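Long-range contacts in putative phosphinothricin n-acetyltransferase (Acinetobacter baylyi, PDB 2JLM), which probably transfers the acetyl group of acetyl-CoA to the amino group of L-methionine sulfoximine and L-methionine sulfone: residues N34-Y39 against F160-D165; V92-Y97 against H110-L115; V128-A133 against A166-L171. One frame throughout, in Å; residues are numbered along the deposited sequence.

In the fold
From the N terminus, helix 17-34 runs out into the loop segment 34-39, which meets segment 160-165 only much later: interaction 1 closes a loop of 120 residues. Interaction 2 lies wholly within that loop and is far shorter, with strand 92-97 packing against helix 110-115. Interaction 3 opens after it, at 128-133, and pairs with 166-171; its segments alternate with those of interaction 1, so the two cross along the chain. Strand 162-172 serves both, and Thr-36 OG1 reaches Asp-132 OD2 between them. Interactions 2 and 3 join through backbone bonds of Val-92 and His-94 to Val-128. Together they bind the first helix's exit, helix 107-121 and the hairpin strand to one sheet.

Interaction 1 of 3, residues N34-Y39 against F160-D165; sequences NSTALY and FGRWLD
Thr-36, Tyr-39 and Leu-164 form the apolar centre of this contact. The methyl CG2 of Thr-36 lies 3.9 Å from Leu-164 CD1. That methyl stands anti to the carbonyl carbon, leaving OG1 to turn away and bond Asp-132 OD2, so threonine serves both an apolar and a polar neighbour. Tyr-39 slides past Leu-164 in the opposite sense: its CZ comes to 4.0 Å from Leu-164 CD1 and its OH to 3.7 Å from Leu-164 CB, while a second subunit stacks its Tyr-88 on the same ring.

A second kind of contact is the aromatic edge of Phe-160. Ser-35 O sits near the ring plane, 3.7 Å from CE2, where weakly positive C-H groups suit a carbonyl oxygen; the same oxygen accepts a hydrogen bond from Lys-159 NZ.

Within the loop, Ser-35 OG accepts from Ala-37 N at 3.1 Å, an ST turn that bends the chain as it leaves helix 17-34, and is hydrogen-bonded to Ala-31 O.

Phe-160 and Gly-161, both with positive phi, make the type I' turn of a beta hairpin. Hairpin and first inter-helix loop meet here as in other GNAT enzymes, where these elements commonly border the acceptor-substrate site.

Interaction 2 of 3, residues V92-Y97 against H110-L115; sequences VEHSVY and HLMNEL
The first torsion of His-94 and the bent chain of Met-112 bring the two together. CG of His-94 stands between its own backbone N and carbonyl carbon (chi1 65°), which lifts the imidazole off the strand toward the helix. Met-112 CB does not point at the strand, but its chain bends at chi2 and again at chi3 (chi3 -59°), bringing sulfur and methyl to the imidazole. The two side chains cross at about a right angle. CE covers one face of the imidazole, 3.5 Å from His-94 CE1, while SD approaches obliquely, 3.5 Å from His-94 ND1. That nitrogen is buried with no hydrogen-bonding partner in the model; its near neighbour is the polarisable thioether. A flexible methionine can mould itself to such a flat ring. The imidazole also meets the rings of His-142 and Phe-147.

Leu-115 sets CD2 3.6 Å from His-94 CB. Val-96 spreads its branches: CG1 packs 4.1 Å from Met-112 SD and CG2 4.2 Å from Leu-111 CB. The beta-branched valine fits a strand, and its two methyls reach two successive helix residues.

The axes of segments 92-97 and 110-115 approach to 9.3 Å and run roughly antiparallel, at 151°. This is the first half of a beta-alpha-beta unit, strand 91-98, helix 107-121, strand 126-132, the core of the GNAT fold. In relatives the start of this helix receives the CoA pyrophosphate; an acetate ion, probably from the crystallisation liquor, lies about 3 Å from the side chain of Val-96 and may mark a pocket.

Interaction 3 of 3, residues V128-A133 against A166-L171; sequences VGCIDA and AAFYQL
Phe-168 receives Val-128 and Cys-130 from the neighbouring strand. Val-128 CG1 lies in the ring plane at the edge, 3.9 Å from Phe-168 CD2. Cys-130 SG comes in obliquely at 3.8 Å from Phe-168 CE2, a sulfur-aromatic contact that its first torsion allows by holding SG anti to the backbone N (-177°). The same sulfur packs against Ala-166 CB, a small side chain that suits a close neighbour. Tyr-169 points to the other side of the sheet, where Ile-131 crosses it at about a right angle and sets CD1 obliquely, 3.7 Å from Tyr-169 CD1. Helix 136-144 covers this side, with Ile-139 and Gln-143 against the tyrosine. Ala-167 CB lies there, 4.1 Å from Ala-133 CB.

Two antiparallel hydrogen-bonded pairs hold the strands. Gly-129 and Tyr-169 exchange N-H and C=O, as do Ile-131 and Ala-167; Tyr-169 N to Gly-129 O is nearly straight, at 177° over 2.9 Å. Alpha-carbon hydrogens of Val-128, Cys-130 and Phe-168 also face carbonyl oxygens. Glycine suits position 129, because with no side chain it lets His-94 NE2 approach its CA to 3.4 Å; an acetate ion, probably from the crystallisation liquor, lies about 4 Å from it.

The face bearing Val-128, Cys-130 and Ala-166 meets a second subunit, whose Tyr-88 touches Cys-130 and Ala-166. Gln-170 on that face sends OE1 to Ser-150 OG and NE2 to Thr-172 OG1 and to Gln-154 O of the second subunit. The chemistry is thus divided: backbone bonds set the register, while apolar, sulfur and aromatic groups let one face pack on the chain's own helix and the other on a partner subunit.

Interaction 1 of 3, residues N34-Y39 against F160-D165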
ATOM      1  N   ASN D  34      27.048  23.761   5.746  1.00 31.80           N
ATOM      2  CA  ASN D  34      28.089  24.108   4.789  1.00 45.83           C
ATOM      3  C   ASN D  34      27.626  24.572   3.408  1.00 68.33           C
ATOM      4  O   ASN D  34      28.444  25.027   2.610  1.00 62.59           O
ATOM      5  CB  ASN D  34      29.094  22.956   4.669  1.00 46.44           C
ATOM      6  CG  ASN D  34      29.761  22.634   5.999  1.00 67.59           C
ATOM      7  OD1 ASN D  34      30.340  23.513   6.643  1.00 49.62           O
ATOM      8  ND2 ASN D  34      29.671  21.377   6.424  1.00 38.57           N
ATOM      9  N   SER D  35      26.327  24.482   3.125  1.00 61.55           N
ATOM     10  CA  SER D  35      25.836  24.844   1.793  1.00 45.22           C
ATOM     11  C   SER D  35      24.493  25.565   1.784  1.00 50.11           C
ATOM     12  O   SER D  35      23.825  25.699   2.819  1.00 37.43           O
ATOM     13  CB  SER D  35      25.739  23.603   0.906  1.00 44.33           C
ATOM     14  OG  SER D  35      24.595  22.834   1.245  1.00 43.75           O
ATOM     15  N   THR D  36      24.107  26.016   0.593  1.00 35.04           N
ATOM     16  CA  THR D  36      22.806  26.647   0.386  1.00 41.82           C
ATOM     17  C   THR D  36      21.773  25.619  -0.063  1.00 45.61           C
ATOM     18  O   THR D  36      20.723  25.975  -0.594  1.00 48.54           O
ATOM     19  CB  THR D  36      22.882  27.771  -0.676  1.00 57.77           C
ATOM     20  OG1 THR D  36      23.361  27.241  -1.919  1.00 31.19           O
ATOM     21  CG2 THR D  36      23.814  28.876  -0.224  1.00 34.44           C
ATOM     22  N   ALA D  37      22.081  24.342   0.159  1.00 49.33           N
ATOM     23  CA  ALA D  37      21.302  23.236  -0.401  1.00 45.02           C
ATOM     24  C   ALA D  37      20.067  22.906   0.423  1.00 58.88           C
ATOM     25  O   ALA D  37      19.115  22.296  -0.072  1.00 67.64           O
ATOM     26  N   LEU D  38      20.094  23.293   1.688  1.00 53.14           N
ATOM     27  CA  LEU D  38      18.916  23.189   2.531  1.00 70.19           C
ATOM     28  C   LEU D  38      18.746  24.559   3.160  1.00 71.32           C
ATOM     29  O   LEU D  38      19.737  25.233   3.464  1.00 46.84           O
ATOM     30  CB  LEU D  38      19.104  22.112   3.600  1.00 64.54           C
ATOM     31  CG  LEU D  38      17.878  21.257   3.924  1.00 75.78           C
ATOM     32  CD1 LEU D  38      18.181  20.296   5.067  1.00 65.04           C
ATOM     33  CD2 LEU D  38      16.669  22.122   4.248  1.00 70.97           C
ATOM     34  N   TYR D  39      17.508  24.995   3.337  1.00 31.78           N
ATOM     35  CA  TYR D  39      17.301  26.359   3.802  1.00 46.12           C
ATOM     36  C   TYR D  39      17.096  26.469   5.314  1.00 43.60           C
ATOM     37  O   TYR D  39      16.402  27.364   5.792  1.00 37.48           O
ATOM     38  CB  TYR D  39      16.206  27.065   2.989  1.00 53.45           C
ATOM     39  CG  TYR D  39      16.735  27.718   1.722  1.00 34.30           C
ATOM     40  CD1 TYR D  39      16.284  28.968   1.313  1.00 46.51           C
ATOM     41  CD2 TYR D  39      17.708  27.096   0.951  1.00 37.38           C
ATOM     42  CE1 TYR D  39      16.777  29.571   0.151  1.00 36.99           C
ATOM     43  CE2 TYR D  39      18.208  27.690  -0.204  1.00 58.97           C
ATOM     44  CZ  TYR D  39      17.739  28.927  -0.600  1.00 62.89           C
ATOM     45  OH  TYR D  39      18.232  29.522  -1.750  1.00 55.04           O
ATOM     46  N   PHE D 160      24.027  32.894   5.259  1.00 20.60           N
ATOM     47  CA  PHE D 160      25.423  33.309   5.296  1.00 26.72           C
ATOM     48  C   PHE D 160      25.534  34.803   5.051  1.00 24.33           C
ATOM     49  O   PHE D 160      26.491  35.263   4.420  1.00 24.39           O
ATOM     50  CB  PHE D 160      26.241  32.554   4.241  1.00 24.99           C
ATOM     51  CG  PHE D 160      26.195  31.059   4.391  1.00 30.34           C
ATOM     52  CD1 PHE D 160      26.648  30.454   5.552  1.00 32.61           C
ATOM     53  CD2 PHE D 160      25.704  30.258   3.369  1.00 43.70           C
ATOM     54  CE1 PHE D 160      26.621  29.071   5.693  1.00 32.59           C
ATOM     55  CE2 PHE D 160      25.669  28.875   3.500  1.00 39.36           C
ATOM     56  CZ  PHE D 160      26.130  28.282   4.665  1.00 24.99           C
ATOM     57  N   GLY D 161      24.545  35.552   5.535  1.00 22.57           N
ATOM     58  CA  GLY D 161      24.558  37.008   5.441  1.00 16.58           C
ATOM     59  C   GLY D 161      24.300  37.562   4.045  1.00 30.36           C
ATOM     60  O   GLY D 161      24.587  38.724   3.785  1.00 35.45           O
ATOM     61  N   ARG D 162      23.762  36.749   3.140  1.00 24.84           N
ATOM     62  CA  ARG D 162      23.515  37.244   1.788  1.00 20.76           C
ATOM     63  C   ARG D 162      22.234  36.720   1.140  1.00 25.09           C
ATOM     64  O   ARG D 162      21.765  35.620   1.445  1.00 28.24           O
ATOM     65  CB  ARG D 162      24.725  36.996   0.867  1.00 22.69           C
ATOM     66  CG  ARG D 162      24.998  35.543   0.528  1.00 47.83           C
ATOM     67  CD  ARG D 162      26.233  35.395  -0.369  1.00 37.31           C
ATOM     68  NE  ARG D 162      26.262  34.076  -1.004  1.00 36.10           N
ATOM     69  CZ  ARG D 162      26.960  33.044  -0.546  1.00 46.39           C
ATOM     70  NH1 ARG D 162      27.705  33.178   0.545  1.00 49.83           N
ATOM     71  NH2 ARG D 162      26.921  31.880  -1.184  1.00 34.89           N
ATOM     72  N   TRP D 163      21.675  37.536   0.251  1.00 22.48           N
ATOM     73  CA  TRP D 163      20.492  37.175  -0.510  1.00 27.07           C
ATOM     74  C   TRP D 163      20.816  36.081  -1.514  1.00 26.94           C
ATOM     75  O   TRP D 163      21.841  36.131  -2.198  1.00 33.02           O
ATOM     76  CB  TRP D 163      19.927  38.408  -1.233  1.00 20.47           C
ATOM     77  CG  TRP D 163      19.504  39.481  -0.283  1.00 33.75           C
ATOM     78  CD1 TRP D 163      20.022  40.737  -0.187  1.00 22.09           C
ATOM     79  CD2 TRP D 163      18.501  39.379   0.736  1.00 11.14           C
ATOM     80  NE1 TRP D 163      19.397  41.431   0.818  1.00 34.46           N
ATOM     81  CE2 TRP D 163      18.458  40.623   1.404  1.00 26.43           C
ATOM     82  CE3 TRP D 163      17.621  38.363   1.140  1.00 27.37           C
ATOM     83  CZ2 TRP D 163      17.565  40.885   2.457  1.00 25.54           C
ATOM     84  CZ3 TRP D 163      16.739  38.615   2.195  1.00 18.82           C
ATOM     85  CH2 TRP D 163      16.717  39.869   2.838  1.00 37.18           C
ATOM     86  N   LEU D 164      19.931  35.097  -1.606  1.00 21.09           N
ATOM     87  CA  LEU D 164      20.100  33.998  -2.551  1.00 17.53           C
ATOM     88  C   LEU D 164      18.945  33.978  -3.524  1.00 25.35           C
ATOM     89  O   LEU D 164      17.816  34.315  -3.168  1.00 27.88           O
ATOM     90  CB  LEU D 164      20.135  32.664  -1.812  1.00 21.17           C
ATOM     91  CG  LEU D 164      21.130  32.601  -0.659  1.00 51.86           C
ATOM     92  CD1 LEU D 164      20.884  31.351   0.181  1.00 40.20           C
ATOM     93  CD2 LEU D 164      22.562  32.660  -1.206  1.00 36.40           C
ATOM     94  N   ASP D 165      19.238  33.563  -4.749  1.00 20.28           N
ATOM     95  CA  ASP D 165      18.232  33.401  -5.776  1.00 17.03           C
ATOM     96  C   ASP D 165      17.804  31.939  -5.768  1.00 31.50           C
ATOM     97  O   ASP D 165      18.646  31.050  -5.742  1.00 31.26           O
ATOM     98  CB  ASP D 165      18.816  33.781  -7.139  1.00 18.10           C
ATOM     99  CG  ASP D 165      19.178  35.257  -7.223  1.00 26.54           C
ATOM    100  OD1 ASP D 165      19.882  35.648  -8.183  1.00 46.95           O
ATOM    101  OD2 ASP D 165      18.749  36.028  -6.333  1.00 35.02           O
TER

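Interaction 2 of 3, residues V92-Y97 against H110-L115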
ATOM      1  N   VAL D  92       5.247  17.046  -7.312  1.00 15.11           N
ATOM      2  CA  VAL D  92       6.050  16.816  -6.121  1.00 16.04           C
ATOM      3  C   VAL D  92       7.310  17.651  -6.233  1.00 17.84           C
ATOM      4  O   VAL D  92       7.699  18.061  -7.327  1.00 14.20           O
ATOM      5  CB  VAL D  92       6.411  15.328  -5.959  1.00 19.96           C
ATOM      6  CG1 VAL D  92       5.143  14.484  -5.932  1.00 19.00           C
ATOM      7  CG2 VAL D  92       7.309  14.866  -7.098  1.00 10.52           C
ATOM      8  N   GLU D  93       7.927  17.929  -5.096  1.00 21.32           N
ATOM      9  CA  GLU D  93       9.220  18.574  -5.084  1.00 18.37           C
ATOM     10  C   GLU D  93      10.217  17.568  -4.513  1.00 21.72           C
ATOM     11  O   GLU D  93       9.986  16.998  -3.459  1.00 18.88           O
ATOM     12  CB  GLU D  93       9.189  19.842  -4.238  1.00 18.20           C
ATOM     13  CG  GLU D  93      10.572  20.412  -3.995  1.00 16.09           C
ATOM     14  CD  GLU D  93      10.533  21.757  -3.288  1.00 39.66           C
ATOM     15  OE1 GLU D  93       9.422  22.308  -3.122  1.00 52.61           O
ATOM     16  OE2 GLU D  93      11.614  22.262  -2.905  1.00 35.73           O
ATOM     17  N   HIS D  94      11.310  17.346  -5.231  1.00 12.72           N
ATOM     18  CA  HIS D  94      12.295  16.336  -4.869  1.00 23.19           C
ATOM     19  C   HIS D  94      13.557  16.973  -4.333  1.00 25.00           C
ATOM     20  O   HIS D  94      13.842  18.150  -4.580  1.00 21.46           O
ATOM     21  CB  HIS D  94      12.689  15.528  -6.100  1.00 15.12           C
ATOM     22  CG  HIS D  94      13.403  16.340  -7.135  1.00 31.33           C
ATOM     23  ND1 HIS D  94      14.774  16.360  -7.256  1.00 30.24           N
ATOM     24  CD2 HIS D  94      12.929  17.196  -8.075  1.00 22.25           C
ATOM     25  CE1 HIS D  94      15.119  17.174  -8.235  1.00 18.53           C
ATOM     26  NE2 HIS D  94      14.020  17.694  -8.750  1.00 23.57           N
ATOM     27  N   SER D  95      14.334  16.170  -3.626  1.00 34.92           N
ATOM     28  CA  SER D  95      15.649  16.590  -3.185  1.00 28.56           C
ATOM     29  C   SER D  95      16.589  15.394  -3.189  1.00 30.42           C
ATOM     30  O   SER D  95      16.157  14.243  -3.110  1.00 28.15           O
ATOM     31  CB  SER D  95      15.574  17.242  -1.804  1.00 37.64           C
ATOM     32  OG  SER D  95      14.739  16.493  -0.935  1.00 61.78           O
ATOM     33  N   VAL D  96      17.876  15.674  -3.318  1.00 32.04           N
ATOM     34  CA  VAL D  96      18.882  14.634  -3.344  1.00 33.02           C
ATOM     35  C   VAL D  96      20.125  15.133  -2.613  1.00 26.78           C
ATOM     36  O   VAL D  96      20.624  16.222  -2.892  1.00 38.65           O
ATOM     37  CB  VAL D  96      19.197  14.200  -4.789  1.00 24.32           C
ATOM     38  CG1 VAL D  96      19.484  15.408  -5.668  1.00 37.14           C
ATOM     39  CG2 VAL D  96      20.364  13.201  -4.818  1.00 27.52           C
ATOM     40  N   TYR D  97      20.592  14.357  -1.644  1.00 42.42           N
ATOM     41  CA  TYR D  97      21.771  14.728  -0.866  1.00 40.29           C
ATOM     42  C   TYR D  97      22.828  13.647  -0.949  1.00 36.91           C
ATOM     43  O   TYR D  97      22.539  12.469  -0.753  1.00 42.11           O
ATOM     44  CB  TYR D  97      21.399  14.967   0.593  1.00 29.06           C
ATOM     45  CG  TYR D  97      20.340  16.020   0.778  1.00 45.71           C
ATOM     46  CD1 TYR D  97      19.002  15.669   0.845  1.00 42.11           C
ATOM     47  CD2 TYR D  97      20.675  17.372   0.885  1.00 21.78           C
ATOM     48  CE1 TYR D  97      18.018  16.622   1.013  1.00 31.92           C
ATOM     49  CE2 TYR D  97      19.686  18.340   1.054  1.00 38.40           C
ATOM     50  CZ  TYR D  97      18.357  17.952   1.115  1.00 25.98           C
ATOM     51  OH  TYR D  97      17.354  18.882   1.288  1.00 49.90           O
ATOM     52  N   HIS D 110      22.490   8.985 -10.551  1.00 30.91           N
ATOM     53  CA  HIS D 110      21.915   7.656 -10.329  1.00 25.62           C
ATOM     54  C   HIS D 110      20.654   7.723  -9.473  1.00 17.82           C
ATOM     55  O   HIS D 110      19.627   7.149  -9.819  1.00 23.95           O
ATOM     56  CB  HIS D 110      22.919   6.739  -9.615  1.00 24.28           C
ATOM     57  CG  HIS D 110      24.115   6.396 -10.436  1.00 31.83           C
ATOM     58  ND1 HIS D 110      24.015   5.821 -11.684  1.00 37.82           N
ATOM     59  CD2 HIS D 110      25.439   6.530 -10.187  1.00 23.88           C
ATOM     60  CE1 HIS D 110      25.226   5.623 -12.170  1.00 30.54           C
ATOM     61  NE2 HIS D 110      26.107   6.044 -11.281  1.00 36.66           N
ATOM     62  N   LEU D 111      20.752   8.399  -8.334  1.00 13.93           N
ATOM     63  CA  LEU D 111      19.609   8.537  -7.447  1.00 33.27           C
ATOM     64  C   LEU D 111      18.471   9.277  -8.148  1.00 40.99           C
ATOM     65  O   LEU D 111      17.312   8.850  -8.088  1.00 37.88           O
ATOM     66  CB  LEU D 111      20.019   9.231  -6.148  1.00 24.78           C
ATOM     67  CG  LEU D 111      20.833   8.320  -5.219  1.00 19.93           C
ATOM     68  CD1 LEU D 111      21.616   9.118  -4.174  1.00 22.28           C
ATOM     69  CD2 LEU D 111      19.942   7.260  -4.532  1.00 17.87           C
ATOM     70  N   MET D 112      18.794  10.368  -8.840  1.00 29.57           N
ATOM     71  CA  MET D 112      17.767  11.092  -9.586  1.00 42.29           C
ATOM     72  C   MET D 112      17.110  10.193 -10.633  1.00 31.06           C
ATOM     73  O   MET D 112      15.888  10.182 -10.770  1.00 29.87           O
ATOM     74  CB  MET D 112      18.314  12.372 -10.227  1.00 22.24           C
ATOM     75  CG  MET D 112      18.401  13.550  -9.258  1.00 33.08           C
ATOM     76  SD  MET D 112      16.865  13.832  -8.346  1.00 36.56           S
ATOM     77  CE  MET D 112      15.752  14.112  -9.718  1.00 29.00           C
ATOM     78  N   ASN D 113      17.913   9.424 -11.361  1.00 23.11           N
ATOM     79  CA  ASN D 113      17.344   8.513 -12.343  1.00 31.75           C
ATOM     80  C   ASN D 113      16.364   7.527 -11.711  1.00 23.24           C
ATOM     81  O   ASN D 113      15.302   7.244 -12.263  1.00 28.39           O
ATOM     82  CB  ASN D 113      18.436   7.765 -13.109  1.00 33.55           C
ATOM     83  CG  ASN D 113      18.930   8.535 -14.322  1.00 53.15           C
ATOM     84  OD1 ASN D 113      18.171   9.261 -14.969  1.00 52.07           O
ATOM     85  ND2 ASN D 113      20.208   8.372 -14.642  1.00 41.50           N
ATOM     86  N   GLU D 114      16.727   6.993 -10.557  1.00 25.49           N
ATOM     87  CA  GLU D 114      15.870   6.030  -9.887  1.00 24.02           C
ATOM     88  C   GLU D 114      14.606   6.736  -9.349  1.00 24.61           C
ATOM     89  O   GLU D 114      13.493   6.223  -9.481  1.00 27.20           O
ATOM     90  CB  GLU D 114      16.660   5.307  -8.787  1.00 23.39           C
ATOM     91  CG  GLU D 114      16.016   4.026  -8.246  1.00 61.47           C
ATOM     92  CD  GLU D 114      16.092   2.836  -9.209  1.00 49.46           C
ATOM     93  OE1 GLU D 114      16.688   2.958 -10.305  1.00 32.04           O
ATOM     94  OE2 GLU D 114      15.545   1.766  -8.860  1.00 51.87           O
ATOM     95  N   LEU D 115      14.771   7.931  -8.786  1.00 22.11           N
ATOM     96  CA  LEU D 115      13.625   8.710  -8.298  1.00 17.47           C
ATOM     97  C   LEU D 115      12.641   9.047  -9.410  1.00 14.43           C
ATOM     98  O   LEU D 115      11.432   9.014  -9.207  1.00 23.91           O
ATOM     99  CB  LEU D 115      14.088  10.009  -7.644  1.00 19.01           C
ATOM    100  CG  LEU D 115      13.033  10.658  -6.755  1.00 23.63           C
ATOM    101  CD1 LEU D 115      12.737   9.733  -5.581  1.00 15.71           C
ATOM    102  CD2 LEU D 115      13.501  12.015  -6.276  1.00 25.19           C
TER

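Interaction 3 of 3, residues V128-A133 against A166-L171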
ATOM      1  N   VAL D 128       9.375  19.138  -9.307  1.00 21.69           N
ATOM      2  CA  VAL D 128      10.039  20.438  -9.211  1.00 16.08           C
ATOM      3  C   VAL D 128      11.255  20.356  -8.327  1.00 23.37           C
ATOM      4  O   VAL D 128      11.177  19.887  -7.189  1.00 20.38           O
ATOM      5  CB  VAL D 128       9.128  21.487  -8.586  1.00 18.27           C
ATOM      6  CG1 VAL D 128       9.895  22.808  -8.385  1.00 18.14           C
ATOM      7  CG2 VAL D 128       7.886  21.683  -9.443  1.00 14.76           C
ATOM      8  N   GLY D 129      12.382  20.822  -8.845  1.00 18.76           N
ATOM      9  CA  GLY D 129      13.556  21.027  -8.013  1.00 23.43           C
ATOM     10  C   GLY D 129      13.810  22.505  -7.746  1.00 25.86           C
ATOM     11  O   GLY D 129      13.747  23.341  -8.645  1.00 17.72           O
ATOM     12  N   CYS D 130      14.097  22.832  -6.499  1.00 17.11           N
ATOM     13  CA  CYS D 130      14.412  24.197  -6.140  1.00 14.19           C
ATOM     14  C   CYS D 130      15.900  24.326  -5.787  1.00 28.51           C
ATOM     15  O   CYS D 130      16.356  23.773  -4.797  1.00 20.40           O
ATOM     16  CB  CYS D 130      13.537  24.645  -4.970  1.00 32.59           C
ATOM     17  SG  CYS D 130      13.786  26.364  -4.509  1.00 37.30           S
ATOM     18  N   ILE D 131      16.639  25.069  -6.608  1.00 19.51           N
ATOM     19  CA  ILE D 131      18.111  25.105  -6.561  1.00 18.87           C
ATOM     20  C   ILE D 131      18.633  26.544  -6.441  1.00 13.24           C
ATOM     21  O   ILE D 131      18.139  27.448  -7.124  1.00 24.81           O
ATOM     22  CB  ILE D 131      18.677  24.523  -7.865  1.00 21.67           C
ATOM     23  CG1 ILE D 131      18.108  23.121  -8.110  1.00 26.86           C
ATOM     24  CG2 ILE D 131      20.194  24.508  -7.845  1.00 36.91           C
ATOM     25  CD1 ILE D 131      18.176  22.673  -9.558  1.00 26.44           C
ATOM     26  N   ASP D 132      19.621  26.760  -5.580  1.00 21.36           N
ATOM     27  CA  ASP D 132      20.344  28.038  -5.568  1.00 16.02           C
ATOM     28  C   ASP D 132      20.800  28.326  -7.000  1.00 15.83           C
ATOM     29  O   ASP D 132      21.409  27.478  -7.648  1.00 16.66           O
ATOM     30  CB  ASP D 132      21.523  27.947  -4.596  1.00 29.90           C
ATOM     31  CG  ASP D 132      22.490  29.117  -4.711  1.00 40.25           C
ATOM     32  OD1 ASP D 132      22.373  29.929  -5.655  1.00 28.84           O
ATOM     33  OD2 ASP D 132      23.390  29.216  -3.846  1.00 28.16           O
ATOM     34  N   ALA D 133      20.482  29.509  -7.511  1.00 18.98           N
ATOM     35  CA  ALA D 133      20.765  29.813  -8.909  1.00 11.87           C
ATOM     36  C   ALA D 133      22.260  29.812  -9.245  1.00 26.75           C
ATOM     37  O   ALA D 133      22.632  29.751 -10.414  1.00 23.93           O
ATOM     38  CB  ALA D 133      20.123  31.148  -9.309  1.00 20.45           C
ATOM     39  N   ALA D 166      16.500  31.697  -5.758  1.00 20.62           N
ATOM     40  CA  ALA D 166      15.972  30.341  -5.794  1.00 18.89           C
ATOM     41  C   ALA D 166      15.499  30.013  -7.210  1.00 28.56           C
ATOM     42  O   ALA D 166      14.478  30.523  -7.659  1.00 21.30           O
ATOM     43  CB  ALA D 166      14.833  30.202  -4.816  1.00 14.76           C
ATOM     44  N   ALA D 167      16.251  29.177  -7.920  1.00 13.83           N
ATOM     45  CA  ALA D 167      15.869  28.808  -9.277  1.00 23.99           C
ATOM     46  C   ALA D 167      14.962  27.593  -9.224  1.00 20.94           C
ATOM     47  O   ALA D 167      15.157  26.707  -8.389  1.00 23.33           O
ATOM     48  CB  ALA D 167      17.095  28.514 -10.120  1.00 17.84           C
ATOM     49  N   PHE D 168      13.961  27.562 -10.098  1.00 21.86           N
ATOM     50  CA  PHE D 168      13.058  26.422 -10.153  1.00 19.54           C
ATOM     51  C   PHE D 168      13.239  25.658 -11.435  1.00 21.77           C
ATOM     52  O   PHE D 168      13.224  26.225 -12.525  1.00 21.75           O
ATOM     53  CB  PHE D 168      11.603  26.860  -9.981  1.00 16.95           C
ATOM     54  CG  PHE D 168      11.299  27.363  -8.606  1.00 26.50           C
ATOM     55  CD1 PHE D 168      11.527  28.689  -8.275  1.00 19.87           C
ATOM     56  CD2 PHE D 168      10.828  26.503  -7.630  1.00 22.88           C
ATOM     57  CE1 PHE D 168      11.266  29.152  -7.001  1.00 41.78           C
ATOM     58  CE2 PHE D 168      10.567  26.960  -6.350  1.00 34.88           C
ATOM     59  CZ  PHE D 168      10.781  28.287  -6.037  1.00 26.47           C
ATOM     60  N   TYR D 169      13.438  24.359 -11.292  1.00 16.73           N
ATOM     61  CA  TYR D 169      13.527  23.479 -12.445  1.00 20.73           C
ATOM     62  C   TYR D 169      12.417  22.429 -12.346  1.00 21.00           C
ATOM     63  O   TYR D 169      12.109  21.916 -11.262  1.00 21.65           O
ATOM     64  CB  TYR D 169      14.931  22.853 -12.537  1.00 14.31           C
ATOM     65  CG  TYR D 169      15.966  23.859 -13.011  1.00 19.08           C
ATOM     66  CD1 TYR D 169      16.502  24.791 -12.137  1.00 14.57           C
ATOM     67  CD2 TYR D 169      16.360  23.911 -14.346  1.00 21.32           C
ATOM     68  CE1 TYR D 169      17.430  25.741 -12.569  1.00 21.88           C
ATOM     69  CE2 TYR D 169      17.288  24.852 -14.787  1.00 39.72           C
ATOM     70  CZ  TYR D 169      17.817  25.761 -13.891  1.00 24.44           C
ATOM     71  OH  TYR D 169      18.730  26.701 -14.317  1.00 42.11           O
ATOM     72  N   GLN D 170      11.796  22.123 -13.472  1.00 19.10           N
ATOM     73  CA  GLN D 170      10.699  21.168 -13.451  1.00 14.80           C
ATOM     74  C   GLN D 170      10.860  20.141 -14.556  1.00 15.66           C
ATOM     75  O   GLN D 170      11.418  20.423 -15.628  1.00 18.90           O
ATOM     76  CB  GLN D 170       9.357  21.888 -13.615  1.00  9.87           C
ATOM     77  CG  GLN D 170       9.031  22.222 -15.088  1.00 11.59           C
ATOM     78  CD  GLN D 170       7.675  22.853 -15.237  1.00 18.51           C
ATOM     79  OE1 GLN D 170       7.516  24.064 -15.063  1.00 22.50           O
ATOM     80  NE2 GLN D 170       6.679  22.034 -15.554  1.00 14.70           N
ATOM     81  N   LEU D 171      10.364  18.940 -14.289  1.00 16.95           N
ATOM     82  CA  LEU D 171      10.352  17.887 -15.285  1.00 12.52           C
ATOM     83  C   LEU D 171       8.907  17.443 -15.445  1.00 15.94           C
ATOM     84  O   LEU D 171       8.270  17.037 -14.472  1.00 21.59           O
ATOM     85  CB  LEU D 171      11.215  16.721 -14.807  1.00 12.57           C
ATOM     86  CG  LEU D 171      11.111  15.415 -15.594  1.00 26.11           C
ATOM     87  CD1 LEU D 171      11.775  15.582 -16.955  1.00 11.66           C
ATOM     88  CD2 LEU D 171      11.746  14.272 -14.809  1.00 17.35           C
TER